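Local coordinates for glycerol dehydratase (PDB 1R9D), which catalyses the B12-independent dehydration of glycerol, probably by a glycyl-radical mechanism as in related pyruvate formate lyase-like enzymes, at residues Phe269-Ile274 against Ile283-Phe288; His57-Ile62 against Ile274-Asn279; Ala18-Ala23 against Val369-Pro374; Glu228-Thr233 against Glu241-Ala246. All coordinates share one frame; numbering follows the deposited sequence.

How the contacts relate
Contacts 1 and 2 both use helix 260-277 and share I274; they touch where I273 CG2 lies 4.1 Å from L59 CD1. Contact 1, the most central with its centre about 14 Å from that of the chain, joins a histidine edge and a buried carbonyl oxygen to the aliphatic packing. Contacts 2 and 3 are buried too, though L21 of contact 3 is partly exposed; each rests on three aliphatic side chains. Contact 4 lies about 36 Å out, is only partly buried, and mixes methyl packing with a hydroxyl and an amide. Helix 197-230, whose C-terminal end supplies one side of contact 4, also packs Y218 against contacts 1 and 2, while Q340 bonds to contacts 1 and 3.

Contact 1 of 4, residues Phe269-Ile274 against Ile283-Phe288; sequences FIHAII and ISPARF
H271 and I283 form the closest backbone pair between helical residues 269-274 and the loop 283-288, with their CA atoms 7.7 Å apart. The first segment is regular helix, I273 N bonding to F269 O, whereas I283 and S284 are extended and R287 centres an inverse gamma turn just before helix 288-298. Across this gap the H271 ring does most of the touching. Its CG stands anti to the backbone N (chi1 -166°), which carries the ring out to the loop. There CE1 meets I283 O at 3.2 Å, with the oxygen at the ring edge and in its plane; no hydrogen-bond partner for this buried oxygen is found in the model. The same carbon lies 3.5 Å from I283 CG2. The ring's rotation is fixed from outside, NE2 bonding to Q340 OE1 and ND1 to Y169 OH.

In fold terms, the loop brings the chain from helix 260-277 past strand 341-344: A286 makes backbone bonds with N341 and I343, and S284 with V165. The side chain of I283 lies about 10 Å from the bound glycerol.

The CG1-CD1 branch of I283 goes to I274 instead, about one turn further along the helix: its CD1 packs 3.9 Å from I274 CG2. P285 adds a looser touch, CG lying 4.2 Å from H271 CE1 in an oblique approach to the ring.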
loop_
_atom_site.group_PDB
_atom_site.type_symbol
_atom_site.label_atom_id
_atom_site.label_comp_id
_atom_site.label_asym_id
_atom_site.label_seq_id
_atom_site.Cartn_x
_atom_site.Cartn_y
_atom_site.Cartn_z
ATOM N N PHE A 269 -30.681 -10.017 -4.086
ATOM C CA PHE A 269 -30.005 -9.124 -3.147
ATOM C C PHE A 269 -28.490 -9.274 -3.277
ATOM O O PHE A 269 -27.758 -8.291 -3.227
ATOM C CB PHE A 269 -30.435 -9.398 -1.700
ATOM C CG PHE A 269 -31.720 -8.715 -1.309
ATOM C CD1 PHE A 269 -31.886 -7.346 -1.519
ATOM C CD2 PHE A 269 -32.755 -9.435 -0.726
ATOM C CE1 PHE A 269 -33.072 -6.701 -1.151
ATOM C CE2 PHE A 269 -33.944 -8.801 -0.355
ATOM C CZ PHE A 269 -34.101 -7.433 -0.568
ATOM N N ILE A 270 -28.018 -10.505 -3.436
ATOM C CA ILE A 270 -26.582 -10.723 -3.602
ATOM C C ILE A 270 -26.126 -9.963 -4.849
ATOM O O ILE A 270 -25.186 -9.164 -4.806
ATOM C CB ILE A 270 -26.253 -12.219 -3.806
ATOM C CG1 ILE A 270 -26.570 -13.009 -2.539
ATOM C CG2 ILE A 270 -24.787 -12.382 -4.179
ATOM C CD1 ILE A 270 -26.545 -14.508 -2.742
ATOM N N HIS A 271 -26.811 -10.216 -5.959
ATOM C CA HIS A 271 -26.486 -9.581 -7.235
ATOM C C HIS A 271 -26.575 -8.061 -7.155
ATOM O O HIS A 271 -25.677 -7.346 -7.601
ATOM C CB HIS A 271 -27.429 -10.097 -8.327
ATOM C CG HIS A 271 -26.985 -9.762 -9.717
ATOM N ND1 HIS A 271 -26.031 -10.496 -10.392
ATOM C CD2 HIS A 271 -27.350 -8.760 -10.553
ATOM C CE1 HIS A 271 -25.829 -9.961 -11.583
ATOM N NE2 HIS A 271 -26.617 -8.906 -11.706
ATOM N N ALA A 272 -27.658 -7.559 -6.576
ATOM C CA ALA A 272 -27.850 -6.119 -6.464
ATOM C C ALA A 272 -26.765 -5.409 -5.657
ATOM O O ALA A 272 -26.221 -4.402 -6.099
ATOM C CB ALA A 272 -29.231 -5.821 -5.861
ATOM N N ILE A 273 -26.447 -5.932 -4.477
ATOM C CA ILE A 273 -25.445 -5.300 -3.630
ATOM C C ILE A 273 -24.060 -5.270 -4.280
ATOM O O ILE A 273 -23.289 -4.342 -4.057
ATOM C CB ILE A 273 -25.399 -5.977 -2.241
ATOM C CG1 ILE A 273 -26.781 -5.859 -1.579
ATOM C CG2 ILE A 273 -24.347 -5.308 -1.365
ATOM C CD1 ILE A 273 -26.944 -6.657 -0.310
ATOM N N ILE A 274 -23.745 -6.270 -5.097
ATOM C CA ILE A 274 -22.456 -6.270 -5.783
ATOM C C ILE A 274 -22.381 -5.004 -6.636
ATOM O O ILE A 274 -21.348 -4.329 -6.687
ATOM C CB ILE A 274 -22.301 -7.502 -6.705
ATOM C CG1 ILE A 274 -22.113 -8.764 -5.861
ATOM C CG2 ILE A 274 -21.118 -7.306 -7.642
ATOM C CD1 ILE A 274 -22.033 -10.048 -6.661
ATOM N N ILE A 283 -21.271 -8.680 -14.401
ATOM C CA ILE A 283 -21.494 -9.392 -13.150
ATOM C C ILE A 283 -22.431 -10.481 -13.661
ATOM O O ILE A 283 -23.617 -10.239 -13.911
ATOM C CB ILE A 283 -22.208 -8.501 -12.104
ATOM C CG1 ILE A 283 -21.354 -7.265 -11.816
ATOM C CG2 ILE A 283 -22.444 -9.290 -10.819
ATOM C CD1 ILE A 283 -19.911 -7.579 -11.374
ATOM N N SER A 284 -21.885 -11.681 -13.824
ATOM C CA SER A 284 -22.631 -12.779 -14.418
ATOM C C SER A 284 -23.157 -13.900 -13.547
ATOM O O SER A 284 -22.396 -14.583 -12.864
ATOM C CB SER A 284 -21.779 -13.385 -15.535
ATOM O OG SER A 284 -21.264 -12.361 -16.370
ATOM N N PRO A 285 -24.484 -14.120 -13.586
ATOM C CA PRO A 285 -25.147 -15.170 -12.811
ATOM C C PRO A 285 -24.580 -16.556 -13.145
ATOM O O PRO A 285 -24.608 -17.466 -12.322
ATOM C CB PRO A 285 -26.609 -15.029 -13.230
ATOM C CG PRO A 285 -26.736 -13.549 -13.470
ATOM C CD PRO A 285 -25.474 -13.253 -14.251
ATOM N N ALA A 286 -24.069 -16.701 -14.365
ATOM C CA ALA A 286 -23.499 -17.967 -14.822
ATOM C C ALA A 286 -24.488 -19.136 -14.768
ATOM O O ALA A 286 -25.601 -19.018 -15.277
ATOM C CB ALA A 286 -22.237 -18.295 -14.029
ATOM N N ARG A 287 -24.097 -20.249 -14.146
ATOM C CA ARG A 287 -24.946 -21.447 -14.108
ATOM C C ARG A 287 -26.156 -21.407 -13.177
ATOM O O ARG A 287 -26.305 -22.248 -12.286
ATOM C CB ARG A 287 -24.095 -22.682 -13.790
ATOM C CG ARG A 287 -22.863 -22.826 -14.674
ATOM C CD ARG A 287 -22.293 -24.233 -14.613
ATOM N NE ARG A 287 -23.037 -25.177 -15.450
ATOM C CZ ARG A 287 -22.765 -26.477 -15.528
ATOM N NH1 ARG A 287 -21.773 -26.989 -14.812
ATOM N NH2 ARG A 287 -23.465 -27.267 -16.340
ATOM N N PHE A 288 -27.028 -20.438 -13.424
ATOM C CA PHE A 288 -28.248 -20.220 -12.653
ATOM C C PHE A 288 -29.069 -21.503 -12.494
ATOM O O PHE A 288 -29.570 -21.802 -11.408
ATOM C CB PHE A 288 -29.083 -19.152 -13.369
ATOM C CG PHE A 288 -30.300 -18.695 -12.611
ATOM C CD1 PHE A 288 -30.196 -17.735 -11.608
ATOM C CD2 PHE A 288 -31.564 -19.174 -12.954
ATOM C CE1 PHE A 288 -31.340 -17.251 -10.960
ATOM C CE2 PHE A 288 -32.709 -18.699 -12.314
ATOM C CZ PHE A 288 -32.596 -17.734 -11.318
#

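Contact 2 of 4, residues His57-Ile62 against Ile274-Asn279; sequences HILENI and INIESN
I276 presses its two branches against neighbouring residues of helix 47-61, I58 and L59, close to where both helices end. The tight part is wholly aliphatic. I276 CG2 meets I58 CG2 at 3.6 Å, the two side chains lying alongside and pointing opposite ways. With I276 extended (chi2 180°), its CD1 reaches on to L59 CD2 at 3.8 Å, and that leucine methyl also lies 4.1 Å from I276 CG2. L59 sets off beside the line to segment 274-279, and its CD2 end closes on I276. Y218 of helix 197-230 touches L59, I62 and I276, so a third helix packs beside the pair.

The packing thins at I62, whose side chain comes no nearer than 5.4 Å to segment 274-279. On the solvent side of helix 47-61, exposed N61 turns back on its own helix: ND2 donates to H57 O at 2.9 Å with an N-H...O angle of 155°, in the carbonyl plane and on a lone pair, though the oxygen is tilted slightly from the N61 amide plane. I58 O receives both N61 N and I62 N as the helix closes, while L59 O and I62 O bond to R221, and I276 O to R31.

These backbone oxygens are thus met within their own segment or by R221 and R31; between the two segments methyl groups alone touch, fixing spacing without a directional bond.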
loop_
_atom_site.group_PDB
_atom_site.type_symbol
_atom_site.label_atom_id
_atom_site.label_comp_id
_atom_site.label_asym_id
_atom_site.label_seq_id
_atom_site.Cartn_x
_atom_site.Cartn_y
_atom_site.Cartn_z
ATOM N N HIS A 57 -22.181 2.832 4.899
ATOM C CA HIS A 57 -22.842 4.137 4.875
ATOM C C HIS A 57 -23.810 4.266 3.700
ATOM O O HIS A 57 -24.871 4.889 3.814
ATOM C CB HIS A 57 -21.798 5.250 4.803
ATOM C CG HIS A 57 -22.348 6.611 5.094
ATOM N ND1 HIS A 57 -22.964 6.922 6.287
ATOM C CD2 HIS A 57 -22.360 7.746 4.356
ATOM C CE1 HIS A 57 -23.331 8.192 6.273
ATOM N NE2 HIS A 57 -22.976 8.715 5.114
ATOM N N ILE A 58 -23.434 3.686 2.565
ATOM C CA ILE A 58 -24.281 3.723 1.379
ATOM C C ILE A 58 -25.533 2.875 1.601
ATOM O O ILE A 58 -26.659 3.349 1.423
ATOM C CB ILE A 58 -23.520 3.183 0.143
ATOM C CG1 ILE A 58 -22.398 4.149 -0.236
ATOM C CG2 ILE A 58 -24.481 2.969 -1.014
ATOM C CD1 ILE A 58 -21.454 3.613 -1.296
ATOM N N LEU A 59 -25.336 1.623 2.006
ATOM C CA LEU A 59 -26.452 0.713 2.231
ATOM C C LEU A 59 -27.436 1.166 3.304
ATOM O O LEU A 59 -28.624 0.849 3.230
ATOM C CB LEU A 59 -25.936 -0.684 2.578
ATOM C CG LEU A 59 -25.255 -1.445 1.435
ATOM C CD1 LEU A 59 -24.881 -2.837 1.903
ATOM C CD2 LEU A 59 -26.194 -1.529 0.246
ATOM N N GLU A 60 -26.952 1.900 4.300
ATOM C CA GLU A 60 -27.833 2.365 5.364
ATOM C C GLU A 60 -28.629 3.610 4.985
ATOM O O GLU A 60 -29.705 3.842 5.532
ATOM C CB GLU A 60 -27.030 2.658 6.642
ATOM C CG GLU A 60 -26.299 1.454 7.223
ATOM C CD GLU A 60 -25.507 1.790 8.480
ATOM O OE1 GLU A 60 -24.852 2.855 8.512
ATOM O OE2 GLU A 60 -25.527 0.981 9.431
ATOM N N ASN A 61 -28.125 4.393 4.034
ATOM C CA ASN A 61 -28.788 5.640 3.661
ATOM C C ASN A 61 -29.268 5.838 2.222
ATOM O O ASN A 61 -29.956 6.818 1.931
ATOM C CB ASN A 61 -27.874 6.802 4.042
ATOM C CG ASN A 61 -27.543 6.811 5.523
ATOM O OD1 ASN A 61 -28.381 7.162 6.351
ATOM N ND2 ASN A 61 -26.324 6.402 5.863
ATOM N N ILE A 62 -28.910 4.930 1.322
ATOM C CA ILE A 62 -29.325 5.055 -0.076
ATOM C C ILE A 62 -30.845 4.878 -0.182
ATOM O O ILE A 62 -31.430 4.043 0.506
ATOM C CB ILE A 62 -28.626 3.980 -0.957
ATOM C CG1 ILE A 62 -28.831 4.284 -2.446
ATOM C CG2 ILE A 62 -29.172 2.611 -0.627
ATOM C CD1 ILE A 62 -27.980 5.424 -2.979
ATOM N N ILE A 274 -23.745 -6.270 -5.097
ATOM C CA ILE A 274 -22.456 -6.270 -5.783
ATOM C C ILE A 274 -22.381 -5.004 -6.636
ATOM O O ILE A 274 -21.348 -4.329 -6.687
ATOM C CB ILE A 274 -22.301 -7.502 -6.705
ATOM C CG1 ILE A 274 -22.113 -8.764 -5.861
ATOM C CG2 ILE A 274 -21.118 -7.306 -7.642
ATOM C CD1 ILE A 274 -22.033 -10.048 -6.661
ATOM N N ASN A 275 -23.501 -4.688 -7.285
ATOM C CA ASN A 275 -23.629 -3.526 -8.158
ATOM C C ASN A 275 -23.690 -2.182 -7.429
ATOM O O ASN A 275 -23.724 -1.123 -8.063
ATOM C CB ASN A 275 -24.864 -3.699 -9.051
ATOM C CG ASN A 275 -24.619 -4.657 -10.207
ATOM O OD1 ASN A 275 -24.136 -4.252 -11.261
ATOM N ND2 ASN A 275 -24.937 -5.932 -10.008
ATOM N N ILE A 276 -23.722 -2.224 -6.099
ATOM C CA ILE A 276 -23.736 -1.003 -5.299
ATOM C C ILE A 276 -22.300 -0.740 -4.835
ATOM O O ILE A 276 -21.846 0.398 -4.782
ATOM C CB ILE A 276 -24.669 -1.140 -4.072
ATOM C CG1 ILE A 276 -26.111 -1.335 -4.545
ATOM C CG2 ILE A 276 -24.559 0.104 -3.191
ATOM C CD1 ILE A 276 -27.124 -1.483 -3.418
ATOM N N GLU A 277 -21.576 -1.809 -4.527
ATOM C CA GLU A 277 -20.193 -1.673 -4.090
ATOM C C GLU A 277 -19.311 -1.154 -5.223
ATOM O O GLU A 277 -18.446 -0.304 -5.011
ATOM C CB GLU A 277 -19.652 -3.020 -3.593
ATOM C CG GLU A 277 -18.177 -2.979 -3.213
ATOM C CD GLU A 277 -17.680 -4.293 -2.623
ATOM O OE1 GLU A 277 -17.816 -5.339 -3.294
ATOM O OE2 GLU A 277 -17.148 -4.275 -1.489
ATOM N N SER A 278 -19.535 -1.663 -6.431
ATOM C CA SER A 278 -18.740 -1.252 -7.585
ATOM C C SER A 278 -19.582 -1.308 -8.851
ATOM O O SER A 278 -20.576 -2.027 -8.901
ATOM C CB SER A 278 -17.527 -2.181 -7.739
ATOM O OG SER A 278 -16.806 -1.891 -8.927
ATOM N N ASN A 279 -19.179 -0.556 -9.871
ATOM C CA ASN A 279 -19.926 -0.551 -11.123
ATOM C C ASN A 279 -19.240 -1.326 -12.243
ATOM O O ASN A 279 -19.520 -1.107 -13.416
ATOM C CB ASN A 279 -20.233 0.885 -11.578
ATOM C CG ASN A 279 -19.007 1.644 -12.036
ATOM O OD1 ASN A 279 -17.873 1.273 -11.735
ATOM N ND2 ASN A 279 -19.235 2.735 -12.764
#

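Contact 3 of 4, residues Ala18-Ala23 against Val369-Pro374; sequences AQILNA and VKLPQP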
loop_
_atom_site.group_PDB
_atom_site.type_symbol
_atom_site.label_atom_id
_atom_site.label_comp_id
_atom_site.label_asym_id
_atom_site.label_seq_id
_atom_site.Cartn_x
_atom_site.Cartn_y
_atom_site.Cartn_z
ATOM N N ALA A 18 -43.072 -3.004 -18.919
ATOM C CA ALA A 18 -43.394 -1.661 -19.379
ATOM C C ALA A 18 -42.672 -0.606 -18.544
ATOM O O ALA A 18 -42.323 0.464 -19.045
ATOM C CB ALA A 18 -44.908 -1.436 -19.319
ATOM N N GLN A 19 -42.451 -0.906 -17.268
ATOM C CA GLN A 19 -41.764 0.030 -16.386
ATOM C C GLN A 19 -40.341 0.249 -16.881
ATOM O O GLN A 19 -39.816 1.360 -16.830
ATOM C CB GLN A 19 -41.737 -0.505 -14.952
ATOM C CG GLN A 19 -43.113 -0.809 -14.377
ATOM C CD GLN A 19 -43.060 -1.202 -12.912
ATOM O OE1 GLN A 19 -42.052 -1.729 -12.434
ATOM N NE2 GLN A 19 -44.154 -0.962 -12.193
ATOM N N ILE A 20 -39.718 -0.820 -17.366
ATOM C CA ILE A 20 -38.356 -0.728 -17.880
ATOM C C ILE A 20 -38.297 0.116 -19.160
ATOM O O ILE A 20 -37.545 1.084 -19.243
ATOM C CB ILE A 20 -37.782 -2.128 -18.211
ATOM C CG1 ILE A 20 -37.793 -3.024 -16.966
ATOM C CG2 ILE A 20 -36.377 -1.985 -18.773
ATOM C CD1 ILE A 20 -36.850 -2.586 -15.861
ATOM N N LEU A 21 -39.099 -0.255 -20.154
ATOM C CA LEU A 21 -39.109 0.451 -21.433
ATOM C C LEU A 21 -39.624 1.886 -21.402
ATOM O O LEU A 21 -39.163 2.726 -22.172
ATOM C CB LEU A 21 -39.900 -0.357 -22.464
ATOM C CG LEU A 21 -39.265 -1.708 -22.814
ATOM C CD1 LEU A 21 -40.140 -2.450 -23.799
ATOM C CD2 LEU A 21 -37.870 -1.482 -23.384
ATOM N N ASN A 22 -40.576 2.179 -20.524
ATOM C CA ASN A 22 -41.107 3.537 -20.447
ATOM C C ASN A 22 -40.242 4.450 -19.587
ATOM O O ASN A 22 -40.464 5.660 -19.522
ATOM C CB ASN A 22 -42.542 3.519 -19.915
ATOM C CG ASN A 22 -43.510 2.894 -20.895
ATOM O OD1 ASN A 22 -43.399 3.105 -22.103
ATOM N ND2 ASN A 22 -44.470 2.128 -20.386
ATOM N N ALA A 23 -39.248 3.867 -18.929
ATOM C CA ALA A 23 -38.358 4.645 -18.083
ATOM C C ALA A 23 -37.530 5.600 -18.928
ATOM O O ALA A 23 -37.363 5.402 -20.134
ATOM C CB ALA A 23 -37.435 3.713 -17.294
ATOM N N VAL A 369 -40.358 -12.340 -21.251
ATOM C CA VAL A 369 -39.922 -10.967 -21.022
ATOM C C VAL A 369 -39.463 -10.206 -22.265
ATOM O O VAL A 369 -39.810 -9.042 -22.448
ATOM C CB VAL A 369 -38.786 -10.952 -19.976
ATOM C CG1 VAL A 369 -38.318 -9.532 -19.721
ATOM C CG2 VAL A 369 -39.274 -11.602 -18.685
ATOM N N LYS A 370 -38.668 -10.862 -23.104
ATOM C CA LYS A 370 -38.156 -10.255 -24.331
ATOM C C LYS A 370 -37.421 -8.920 -24.169
ATOM O O LYS A 370 -37.653 -7.975 -24.924
ATOM C CB LYS A 370 -39.288 -10.103 -25.356
ATOM C CG LYS A 370 -39.943 -11.425 -25.740
ATOM C CD LYS A 370 -40.960 -11.260 -26.866
ATOM C CE LYS A 370 -41.608 -12.592 -27.218
ATOM N NZ LYS A 370 -42.516 -12.475 -28.398
ATOM N N LEU A 371 -36.530 -8.846 -23.185
ATOM C CA LEU A 371 -35.732 -7.648 -22.949
ATOM C C LEU A 371 -34.271 -8.023 -23.239
ATOM O O LEU A 371 -33.955 -9.198 -23.374
ATOM C CB LEU A 371 -35.899 -7.174 -21.496
ATOM C CG LEU A 371 -37.261 -6.521 -21.205
ATOM C CD1 LEU A 371 -37.377 -6.148 -19.729
ATOM C CD2 LEU A 371 -37.409 -5.281 -22.067
ATOM N N PRO A 372 -33.367 -7.033 -23.340
ATOM C CA PRO A 372 -31.944 -7.287 -23.624
ATOM C C PRO A 372 -31.216 -8.192 -22.630
ATOM O O PRO A 372 -30.353 -8.988 -23.021
ATOM C CB PRO A 372 -31.344 -5.885 -23.650
ATOM C CG PRO A 372 -32.490 -5.034 -24.101
ATOM C CD PRO A 372 -33.631 -5.587 -23.290
ATOM N N GLN A 373 -31.548 -8.054 -21.348
ATOM C CA GLN A 373 -30.921 -8.849 -20.301
ATOM C C GLN A 373 -31.860 -9.909 -19.737
ATOM O O GLN A 373 -33.086 -9.770 -19.799
ATOM C CB GLN A 373 -30.446 -7.931 -19.167
ATOM C CG GLN A 373 -29.348 -6.973 -19.579
ATOM C CD GLN A 373 -28.020 -7.682 -19.770
ATOM O OE1 GLN A 373 -27.409 -8.138 -18.804
ATOM N NE2 GLN A 373 -27.576 -7.794 -21.019
ATOM N N PRO A 374 -31.295 -11.001 -19.200
ATOM C CA PRO A 374 -29.849 -11.233 -19.131
ATOM C C PRO A 374 -29.346 -11.775 -20.464
ATOM O O PRO A 374 -30.140 -12.148 -21.329
ATOM C CB PRO A 374 -29.727 -12.269 -18.026
ATOM C CG PRO A 374 -30.956 -13.096 -18.246
ATOM C CD PRO A 374 -32.023 -12.043 -18.456
#
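The last turn of helix 11-22 sets I20 and L21 against L371, in the connection that leaves helix 357-369 and enters strand 375-380. L371 and L21 have the nearest CA atoms across the two segments, 8.9 Å apart, so side chains must bridge the gap. The leucine fork of L371 divides the work: CD1 lies 4.2 Å from I20 CG1, while CD2 meets L21 CD2 at 4.0 Å and L21 CG at 4.1 Å. These are ordinary van der Waals distances. L371 starts toward the helix, with CG beside its backbone N (chi1 -73°), and lies alongside L21, pointing the other way; its path is oblique to that of I20.

Helix 357-369 links strand 341-344 to its parallel neighbour 375-380, a beta-alpha-beta crossover in one five-stranded sheet; members of the pyruvate formate lyase family build their barrel from two such halves. Helix 11-22, the first of the chain, lies on the link between the crossover helix and strand 375-380. K370, with positive phi (54°), turns the chain out of the helix, and a cis peptide precedes P374 just ahead of the strand. Between them Q373 is held through its O by N319 and through OE1 by Q340, and I20 continues its apolar packing onto I316 of helix 304-317.

Contact 4 of 4, residues Glu228-Thr233 against Glu241-Ala246; sequences EIADNT and ELNEIA
Apolar packing between I229, A230 and L242 comes first in this contact. A230 and L242 approach closely, CA to CA 5.3 Å, the small alanine allowing the backbones so near. A230 CB meets L242 CB at 3.6 Å. L242 extends its CD1 to I229 CG2 at 3.4 Å, tighter than the usual van der Waals separation, with the two side chains crossing at about a right angle. I229 CG2 is anti to the backbone N (CG1 at chi1 -65°), and this is the branch that meets the leucine.

The elements joined are antiparallel: helix 197-230 and helix 236-252 form an alpha-alpha hairpin, and A246 further along packs back on A226 and K227. A type I beta turn from A230 to T233 starts the connection, with T233 N bonded to A230 O.

Among the polar groups, T233 OG1 donates to I229 O at 2.7 Å, standing 45° above the carbonyl plane and therefore not on a lone pair. N232 N reaches the same oxygen from the opposite face, so two donors grip it.

Mixed contacts complete the interface. The bonded hydroxyl borders the leucine, T233 OG1 lying 3.4 Å from L242 CD1. The N243 amide comes beside A230, OD1 3.8 Å from A230 CB, while that oxygen takes its hydrogen bond from K227 NZ on the facing helix.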
loop_
_atom_site.group_PDB
_atom_site.type_symbol
_atom_site.label_atom_id
_atom_site.label_comp_id
_atom_site.label_asym_id
_atom_site.label_seq_id
_atom_site.Cartn_x
_atom_site.Cartn_y
_atom_site.Cartn_z
ATOM N N GLU A 228 -44.844 -1.448 5.360
ATOM C CA GLU A 228 -45.287 -0.063 5.306
ATOM C C GLU A 228 -46.222 0.178 4.119
ATOM O O GLU A 228 -47.231 0.880 4.239
ATOM C CB GLU A 228 -44.050 0.834 5.219
ATOM C CG GLU A 228 -44.299 2.294 4.904
ATOM C CD GLU A 228 -43.000 3.084 4.835
ATOM O OE1 GLU A 228 -43.028 4.252 4.388
ATOM O OE2 GLU A 228 -41.949 2.533 5.234
ATOM N N ILE A 229 -45.884 -0.404 2.973
ATOM C CA ILE A 229 -46.699 -0.259 1.776
ATOM C C ILE A 229 -47.957 -1.118 1.899
ATOM O O ILE A 229 -49.050 -0.689 1.524
ATOM C CB ILE A 229 -45.915 -0.687 0.510
ATOM C CG1 ILE A 229 -44.738 0.265 0.281
ATOM C CG2 ILE A 229 -46.831 -0.682 -0.701
ATOM C CD1 ILE A 229 -43.857 -0.114 -0.907
ATOM N N ALA A 230 -47.793 -2.324 2.437
ATOM C CA ALA A 230 -48.904 -3.254 2.615
ATOM C C ALA A 230 -50.010 -2.651 3.474
ATOM O O ALA A 230 -51.194 -2.779 3.159
ATOM C CB ALA A 230 -48.405 -4.545 3.251
ATOM N N ASP A 231 -49.615 -1.998 4.562
ATOM C CA ASP A 231 -50.574 -1.380 5.469
ATOM C C ASP A 231 -51.328 -0.237 4.796
ATOM O O ASP A 231 -52.347 0.230 5.309
ATOM C CB ASP A 231 -49.856 -0.874 6.723
ATOM C CG ASP A 231 -49.391 -2.006 7.625
ATOM O OD1 ASP A 231 -48.612 -1.737 8.565
ATOM O OD2 ASP A 231 -49.810 -3.164 7.407
ATOM N N ASN A 232 -50.829 0.202 3.644
ATOM C CA ASN A 232 -51.459 1.286 2.897
ATOM C C ASN A 232 -51.949 0.785 1.537
ATOM O O ASN A 232 -51.976 1.531 0.561
ATOM C CB ASN A 232 -50.465 2.439 2.720
ATOM C CG ASN A 232 -51.075 3.645 2.024
ATOM O OD1 ASN A 232 -52.222 4.011 2.282
ATOM N ND2 ASN A 232 -50.303 4.276 1.150
ATOM N N THR A 233 -52.349 -0.484 1.489
ATOM C CA THR A 233 -52.836 -1.105 0.257
ATOM C C THR A 233 -54.255 -1.654 0.437
ATOM O O THR A 233 -54.492 -2.504 1.298
ATOM C CB THR A 233 -51.907 -2.267 -0.179
ATOM O OG1 THR A 233 -50.579 -1.765 -0.389
ATOM C CG2 THR A 233 -52.409 -2.901 -1.470
ATOM N N GLU A 241 -49.410 -10.033 -0.969
ATOM C CA GLU A 241 -48.129 -10.162 -1.663
ATOM C C GLU A 241 -47.054 -9.366 -0.929
ATOM O O GLU A 241 -45.971 -9.878 -0.651
ATOM C CB GLU A 241 -48.251 -9.654 -3.106
ATOM C CG GLU A 241 -48.890 -10.645 -4.073
ATOM C CD GLU A 241 -49.226 -10.032 -5.425
ATOM O OE1 GLU A 241 -48.615 -9.007 -5.800
ATOM O OE2 GLU A 241 -50.099 -10.589 -6.125
ATOM N N LEU A 242 -47.361 -8.110 -0.618
ATOM C CA LEU A 242 -46.419 -7.242 0.080
ATOM C C LEU A 242 -46.058 -7.774 1.462
ATOM O O LEU A 242 -44.930 -7.599 1.923
ATOM C CB LEU A 242 -46.996 -5.832 0.190
ATOM C CG LEU A 242 -47.053 -5.096 -1.148
ATOM C CD1 LEU A 242 -47.988 -3.906 -1.060
ATOM C CD2 LEU A 242 -45.648 -4.662 -1.534
ATOM N N ASN A 243 -47.013 -8.421 2.127
ATOM C CA ASN A 243 -46.747 -8.985 3.445
ATOM C C ASN A 243 -45.851 -10.207 3.324
ATOM O O ASN A 243 -45.063 -10.502 4.222
ATOM C CB ASN A 243 -48.047 -9.375 4.154
ATOM C CG ASN A 243 -48.679 -8.209 4.883
ATOM O OD1 ASN A 243 -47.999 -7.471 5.598
ATOM N ND2 ASN A 243 -49.986 -8.040 4.716
ATOM N N GLU A 244 -45.979 -10.923 2.212
ATOM C CA GLU A 244 -45.158 -12.104 1.997
ATOM C C GLU A 244 -43.729 -11.666 1.680
ATOM O O GLU A 244 -42.767 -12.330 2.062
ATOM C CB GLU A 244 -45.719 -12.954 0.853
ATOM C CG GLU A 244 -44.896 -14.204 0.570
ATOM C CD GLU A 244 -44.872 -15.178 1.737
ATOM O OE1 GLU A 244 -45.181 -14.766 2.877
ATOM O OE2 GLU A 244 -44.533 -16.361 1.516
ATOM N N ILE A 245 -43.601 -10.542 0.982
ATOM C CA ILE A 245 -42.293 -9.998 0.637
ATOM C C ILE A 245 -41.593 -9.582 1.927
ATOM O O ILE A 245 -40.415 -9.869 2.132
ATOM C CB ILE A 245 -42.430 -8.765 -0.294
ATOM C CG1 ILE A 245 -42.950 -9.208 -1.664
ATOM C CG2 ILE A 245 -41.095 -8.053 -0.431
ATOM C CD1 ILE A 245 -43.243 -8.060 -2.607
ATOM N N ALA A 246 -42.330 -8.907 2.804
ATOM C CA ALA A 246 -41.765 -8.472 4.072
ATOM C C ALA A 246 -41.268 -9.679 4.858
ATOM O O ALA A 246 -40.222 -9.621 5.506
ATOM C CB ALA A 246 -42.809 -7.714 4.880
#